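Long-range contact in pinoresinol-lariciresinol reductase (Thuja plicata, PDB 1QYD), which reduces pinoresinol to lariciresinol and lariciresinol to secoisolariciresinol in lignan biosynthesis, taking the 4R-hydride from NADPH: residues W194-S207 and Y297-R311. Numbering follows the deposited sequence.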
loop_
_atom_site.group_PDB
_atom_site.type_symbol
_atom_site.label_atom_id
_atom_site.label_comp_id
_atom_site.label_asym_id
_atom_site.label_seq_id
_atom_site.Cartn_x
_atom_site.Cartn_y
_atom_site.Cartn_z
ATOM N N TRP A 194 14.422 12.070 -21.684
ATOM C CA TRP A 194 15.252 10.980 -21.250
ATOM C C TRP A 194 16.472 11.633 -20.597
ATOM O O TRP A 194 17.068 12.495 -21.265
ATOM C CB TRP A 194 15.602 10.166 -22.509
ATOM C CG TRP A 194 14.468 9.704 -23.444
ATOM C CD1 TRP A 194 13.825 10.587 -24.281
ATOM C CD2 TRP A 194 13.964 8.439 -23.573
ATOM N NE1 TRP A 194 12.910 9.921 -24.926
ATOM C CE2 TRP A 194 12.967 8.646 -24.535
ATOM C CE3 TRP A 194 14.170 7.161 -23.063
ATOM C CZ2 TRP A 194 12.170 7.603 -24.992
ATOM C CZ3 TRP A 194 13.369 6.103 -23.526
ATOM C CH2 TRP A 194 12.377 6.319 -24.478
ATOM N N VAL A 195 16.861 11.326 -19.320
ATOM C CA VAL A 195 17.981 11.996 -18.637
ATOM C C VAL A 195 18.986 11.092 -17.912
ATOM O O VAL A 195 18.665 10.155 -17.188
ATOM C CB VAL A 195 17.445 13.052 -17.602
ATOM C CG1 VAL A 195 18.587 13.914 -17.077
ATOM C CG2 VAL A 195 16.516 14.061 -18.270
ATOM N N ASP A 196 20.272 11.373 -18.118
ATOM C CA ASP A 196 21.333 10.601 -17.492
ATOM C C ASP A 196 21.185 10.814 -16.008
ATOM O O ASP A 196 20.909 11.926 -15.542
ATOM C CB ASP A 196 22.698 11.096 -17.973
ATOM C CG ASP A 196 23.946 10.470 -17.340
ATOM O OD1 ASP A 196 23.913 9.311 -16.910
ATOM O OD2 ASP A 196 24.978 11.156 -17.292
ATOM N N GLU A 197 21.325 9.706 -15.292
ATOM C CA GLU A 197 21.187 9.709 -13.846
ATOM C C GLU A 197 22.125 10.678 -13.124
ATOM O O GLU A 197 21.791 11.222 -12.067
ATOM C CB GLU A 197 21.401 8.312 -13.358
ATOM C CG GLU A 197 20.357 7.359 -13.923
ATOM C CD GLU A 197 20.775 6.556 -15.147
ATOM O OE1 GLU A 197 21.630 6.959 -15.933
ATOM O OE2 GLU A 197 20.225 5.473 -15.290
ATOM N N ASP A 198 23.289 10.943 -13.712
ATOM C CA ASP A 198 24.167 11.945 -13.187
ATOM C C ASP A 198 23.655 13.330 -13.544
ATOM O O ASP A 198 23.874 14.233 -12.750
ATOM C CB ASP A 198 25.570 11.837 -13.743
ATOM C CG ASP A 198 26.402 10.600 -13.444
ATOM O OD1 ASP A 198 27.582 10.683 -13.797
ATOM O OD2 ASP A 198 25.927 9.580 -12.918
ATOM N N ASP A 199 22.992 13.615 -14.672
ATOM C CA ASP A 199 22.524 14.972 -14.901
ATOM C C ASP A 199 21.429 15.330 -13.910
ATOM O O ASP A 199 21.378 16.489 -13.520
ATOM C CB ASP A 199 21.973 15.139 -16.299
ATOM C CG ASP A 199 22.988 15.039 -17.418
ATOM O OD1 ASP A 199 22.541 14.667 -18.505
ATOM O OD2 ASP A 199 24.176 15.346 -17.219
ATOM N N VAL A 200 20.587 14.357 -13.489
ATOM C CA VAL A 200 19.542 14.518 -12.451
ATOM C C VAL A 200 20.084 14.852 -11.036
ATOM O O VAL A 200 19.515 15.640 -10.291
ATOM C CB VAL A 200 18.703 13.223 -12.391
ATOM C CG1 VAL A 200 17.621 13.307 -11.317
ATOM C CG2 VAL A 200 18.080 12.990 -13.745
ATOM N N GLY A 201 21.205 14.267 -10.627
ATOM C CA GLY A 201 21.831 14.540 -9.367
ATOM C C GLY A 201 22.427 15.906 -9.439
ATOM O O GLY A 201 22.148 16.694 -8.556
ATOM N N THR A 202 23.197 16.222 -10.477
ATOM C CA THR A 202 23.850 17.519 -10.653
ATOM C C THR A 202 22.844 18.664 -10.623
ATOM O O THR A 202 23.089 19.672 -9.961
ATOM C CB THR A 202 24.610 17.589 -11.979
ATOM O OG1 THR A 202 25.615 16.569 -12.012
ATOM C CG2 THR A 202 25.279 18.945 -12.140
ATOM N N TYR A 203 21.703 18.524 -11.312
ATOM C CA TYR A 203 20.685 19.545 -11.325
ATOM C C TYR A 203 19.915 19.641 -10.010
ATOM O O TYR A 203 19.324 20.703 -9.760
ATOM C CB TYR A 203 19.685 19.286 -12.466
ATOM C CG TYR A 203 20.187 19.687 -13.840
ATOM C CD1 TYR A 203 20.104 18.786 -14.915
ATOM C CD2 TYR A 203 20.774 20.942 -14.012
ATOM C CE1 TYR A 203 20.612 19.132 -16.160
ATOM C CE2 TYR A 203 21.280 21.289 -15.255
ATOM C CZ TYR A 203 21.201 20.382 -16.314
ATOM O OH TYR A 203 21.762 20.743 -17.517
ATOM N N THR A 204 19.840 18.577 -9.171
ATOM C CA THR A 204 19.140 18.736 -7.909
ATOM C C THR A 204 20.070 19.378 -6.899
ATOM O O THR A 204 19.540 20.103 -6.060
ATOM C CB THR A 204 18.605 17.417 -7.270
ATOM O OG1 THR A 204 19.699 16.574 -7.054
ATOM C CG2 THR A 204 17.650 16.674 -8.138
ATOM N N ILE A 205 21.409 19.210 -6.930
ATOM C CA ILE A 205 22.218 19.907 -5.950
ATOM C C ILE A 205 22.415 21.383 -6.304
ATOM O O ILE A 205 22.739 22.213 -5.444
ATOM C CB ILE A 205 23.545 19.117 -5.783
ATOM C CG1 ILE A 205 23.267 18.056 -4.759
ATOM C CG2 ILE A 205 24.688 19.880 -5.171
ATOM C CD1 ILE A 205 22.424 16.892 -5.303
ATOM N N LYS A 206 22.168 21.730 -7.572
ATOM C CA LYS A 206 22.148 23.123 -8.020
ATOM C C LYS A 206 20.804 23.851 -7.757
ATOM O O LYS A 206 20.770 25.077 -7.741
ATOM C CB LYS A 206 22.476 23.170 -9.513
ATOM C CG LYS A 206 23.887 22.660 -9.787
ATOM C CD LYS A 206 24.438 23.304 -11.037
ATOM C CE LYS A 206 25.908 22.998 -11.038
ATOM N NZ LYS A 206 26.645 24.045 -11.683
ATOM N N SER A 207 19.667 23.154 -7.563
ATOM C CA SER A 207 18.421 23.781 -7.190
ATOM C C SER A 207 18.447 24.233 -5.729
ATOM O O SER A 207 18.003 25.328 -5.404
ATOM C CB SER A 207 17.263 22.820 -7.362
ATOM O OG SER A 207 17.394 21.601 -6.642
ATOM N N TYR A 297 20.459 26.436 -15.157
ATOM C CA TYR A 297 21.863 26.128 -15.027
ATOM C C TYR A 297 22.349 25.806 -16.420
ATOM O O TYR A 297 22.476 24.639 -16.794
ATOM C CB TYR A 297 22.021 24.952 -14.043
ATOM C CG TYR A 297 21.205 25.204 -12.799
ATOM C CD1 TYR A 297 21.479 26.280 -11.946
ATOM C CD2 TYR A 297 20.077 24.428 -12.590
ATOM C CE1 TYR A 297 20.597 26.581 -10.900
ATOM C CE2 TYR A 297 19.203 24.728 -11.550
ATOM C CZ TYR A 297 19.455 25.796 -10.708
ATOM O OH TYR A 297 18.569 26.057 -9.677
ATOM N N PRO A 298 22.587 26.834 -17.247
ATOM C CA PRO A 298 22.978 26.678 -18.636
ATOM C C PRO A 298 24.383 26.089 -18.740
ATOM O O PRO A 298 24.684 25.290 -19.625
ATOM C CB PRO A 298 22.808 28.079 -19.168
ATOM C CG PRO A 298 23.304 28.939 -18.036
ATOM C CD PRO A 298 22.590 28.247 -16.899
ATOM N N GLU A 299 25.224 26.438 -17.766
ATOM C CA GLU A 299 26.580 25.945 -17.609
ATOM C C GLU A 299 26.705 24.435 -17.427
ATOM O O GLU A 299 27.678 23.820 -17.875
ATOM C CB GLU A 299 27.173 26.695 -16.433
ATOM C CG GLU A 299 26.233 27.010 -15.236
ATOM C CD GLU A 299 25.996 25.900 -14.229
ATOM O OE1 GLU A 299 25.034 25.985 -13.469
ATOM O OE2 GLU A 299 26.786 24.965 -14.198
ATOM N N VAL A 300 25.698 23.825 -16.794
ATOM C CA VAL A 300 25.697 22.399 -16.622
ATOM C C VAL A 300 25.584 21.777 -17.997
ATOM O O VAL A 300 24.964 22.289 -18.932
ATOM C CB VAL A 300 24.522 21.930 -15.771
ATOM C CG1 VAL A 300 24.619 20.446 -15.443
ATOM C CG2 VAL A 300 24.548 22.637 -14.453
ATOM N N LYS A 301 26.317 20.660 -17.988
ATOM C CA LYS A 301 26.598 19.672 -19.033
ATOM C C LYS A 301 25.616 18.488 -19.203
ATOM O O LYS A 301 25.729 17.470 -18.483
ATOM C CB LYS A 301 28.046 19.157 -18.755
ATOM C CG LYS A 301 28.458 18.578 -17.349
ATOM C CD LYS A 301 29.312 19.531 -16.479
ATOM C CE LYS A 301 28.518 20.578 -15.717
ATOM N NZ LYS A 301 29.326 21.707 -15.283
ATOM N N TYR A 302 24.625 18.551 -20.120
ATOM C CA TYR A 302 23.760 17.388 -20.232
ATOM C C TYR A 302 24.160 16.504 -21.386
ATOM O O TYR A 302 24.589 16.908 -22.470
ATOM C CB TYR A 302 22.255 17.754 -20.382
ATOM C CG TYR A 302 21.827 18.531 -21.603
ATOM C CD1 TYR A 302 21.837 19.924 -21.551
ATOM C CD2 TYR A 302 21.467 17.856 -22.783
ATOM C CE1 TYR A 302 21.492 20.656 -22.689
ATOM C CE2 TYR A 302 21.127 18.590 -23.927
ATOM C CZ TYR A 302 21.144 19.991 -23.873
ATOM O OH TYR A 302 20.837 20.742 -25.001
ATOM N N VAL A 303 24.065 15.246 -20.998
ATOM C CA VAL A 303 24.306 14.125 -21.875
ATOM C C VAL A 303 23.064 13.858 -22.705
ATOM O O VAL A 303 21.918 13.834 -22.244
ATOM C CB VAL A 303 24.702 12.951 -20.977
ATOM C CG1 VAL A 303 24.625 11.614 -21.647
ATOM C CG2 VAL A 303 26.145 13.181 -20.615
ATOM N N THR A 304 23.374 13.726 -23.991
ATOM C CA THR A 304 22.387 13.433 -25.023
ATOM C C THR A 304 22.231 11.912 -25.107
ATOM O O THR A 304 23.079 11.163 -24.594
ATOM C CB THR A 304 22.882 14.066 -26.352
ATOM O OG1 THR A 304 24.053 13.410 -26.834
ATOM C CG2 THR A 304 23.236 15.520 -26.107
ATOM N N MET A 305 21.132 11.415 -25.702
ATOM C CA MET A 305 20.934 9.972 -25.814
ATOM C C MET A 305 21.845 9.284 -26.843
ATOM O O MET A 305 21.914 8.076 -26.966
ATOM C CB MET A 305 19.482 9.733 -26.136
ATOM C CG MET A 305 18.613 10.408 -25.114
ATOM S SD MET A 305 19.237 9.959 -23.486
ATOM C CE MET A 305 18.503 8.371 -23.511
ATOM N N ASP A 306 22.575 10.081 -27.601
ATOM C CA ASP A 306 23.581 9.700 -28.556
ATOM C C ASP A 306 24.782 9.397 -27.703
ATOM O O ASP A 306 25.291 8.289 -27.718
ATOM C CB ASP A 306 23.831 10.879 -29.499
ATOM C CG ASP A 306 22.643 11.214 -30.414
ATOM O OD1 ASP A 306 21.619 11.730 -29.949
ATOM O OD2 ASP A 306 22.735 10.926 -31.611
ATOM N N SER A 307 25.231 10.335 -26.886
ATOM C CA SER A 307 26.370 10.089 -26.030
ATOM C C SER A 307 26.120 9.077 -24.904
ATOM O O SER A 307 27.038 8.353 -24.508
ATOM C CB SER A 307 26.787 11.452 -25.538
ATOM O OG SER A 307 27.020 12.265 -26.692
ATOM N N TYR A 308 24.882 8.982 -24.402
ATOM C CA TYR A 308 24.496 7.958 -23.439
ATOM C C TYR A 308 24.417 6.590 -24.122
ATOM O O TYR A 308 24.950 5.610 -23.593
ATOM C CB TYR A 308 23.141 8.283 -22.821
ATOM C CG TYR A 308 22.814 7.432 -21.595
ATOM C CD1 TYR A 308 23.190 7.898 -20.346
ATOM C CD2 TYR A 308 22.163 6.193 -21.689
ATOM C CE1 TYR A 308 22.939 7.159 -19.201
ATOM C CE2 TYR A 308 21.900 5.443 -20.530
ATOM C CZ TYR A 308 22.297 5.941 -19.291
ATOM O OH TYR A 308 22.064 5.237 -18.124
ATOM N N LEU A 309 23.769 6.457 -25.300
ATOM C CA LEU A 309 23.747 5.183 -26.011
ATOM C C LEU A 309 25.110 4.794 -26.613
ATOM O O LEU A 309 25.412 3.607 -26.731
ATOM C CB LEU A 309 22.607 5.251 -27.066
ATOM C CG LEU A 309 21.186 5.060 -26.468
ATOM C CD1 LEU A 309 20.140 5.548 -27.428
ATOM C CD2 LEU A 309 20.883 3.586 -26.242
ATOM N N GLU A 310 26.005 5.769 -26.844
ATOM C CA GLU A 310 27.371 5.609 -27.355
ATOM C C GLU A 310 28.272 4.873 -26.358
ATOM O O GLU A 310 29.499 4.999 -26.372
ATOM C CB GLU A 310 27.916 7.030 -27.683
ATOM C CG GLU A 310 29.224 7.331 -28.439
ATOM C CD GLU A 310 29.420 8.813 -28.852
ATOM O OE1 GLU A 310 29.131 9.142 -30.007
ATOM O OE2 GLU A 310 29.865 9.645 -28.047
ATOM N N ARG A 311 27.661 4.091 -25.472
ATOM C CA ARG A 311 28.370 3.265 -24.518
ATOM C C ARG A 311 27.557 2.024 -24.230
ATOM O O ARG A 311 28.029 1.118 -23.560
ATOM C CB ARG A 311 28.610 3.948 -23.158
ATOM C CG ARG A 311 27.373 4.317 -22.334
ATOM C CD ARG A 311 27.738 4.706 -20.885
ATOM N NE ARG A 311 26.782 5.631 -20.263
ATOM C CZ ARG A 311 27.078 6.930 -20.180
ATOM N NH1 ARG A 311 28.225 7.426 -20.646
ATOM N NH2 ARG A 311 26.216 7.763 -19.625
#
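From Tyr297 to Val303 the chain runs as an extended loop antiparallel to helix 197-207, Tyr297 lying beside Lys206 and Val303 beside Asp196, whose CA atoms are 6.4 Å apart; it then enters the short helix 305-309. At the far end of helix 197-207, Lys206 lays CB over the middle of the Tyr297 ring, a CH-pi contact 3.9 Å from the centroid, while its NZ bridges to Glu299 OE2 at 2.7 Å. The same side of the Tyr203 ring meets both Tyr297 and Val300: CD2 packs obliquely on Tyr297 CD2, and CE2 lies 3.3 Å from Val300 CB. An alanine in place of Tyr297 would probably leave a gap beside Lys206 CB and take away the ring that Tyr203 CD2 packs against. In the first turn of the helix, Asp199 holds the loop backbone: OD1 takes the N-H of Val303 on its syn side (3.0 Å, 156° at the hydrogen). In the same turn, the Tyr308 hydroxyl donates to the syn lone pair of Glu197 OE1 at 2.8 Å. With CG anti to the backbone N (chi1 176°), Asp196 sets OD1 at the edge of the Tyr308 ring, where it also makes a long salt bridge to Arg311 NH2. At the strand end, Met305 CE packs on Trp194 CB, and Asn225 ties the carbonyls of Trp194 and Val303 together. The C-terminal segment thus straps helix 197-207 and the end of strand 191-195 that leads into it; in this NmrA-type reductase the same helix touches Ile16, of the inferred NADP(+) site in the Rossmann-type domain, through Val200.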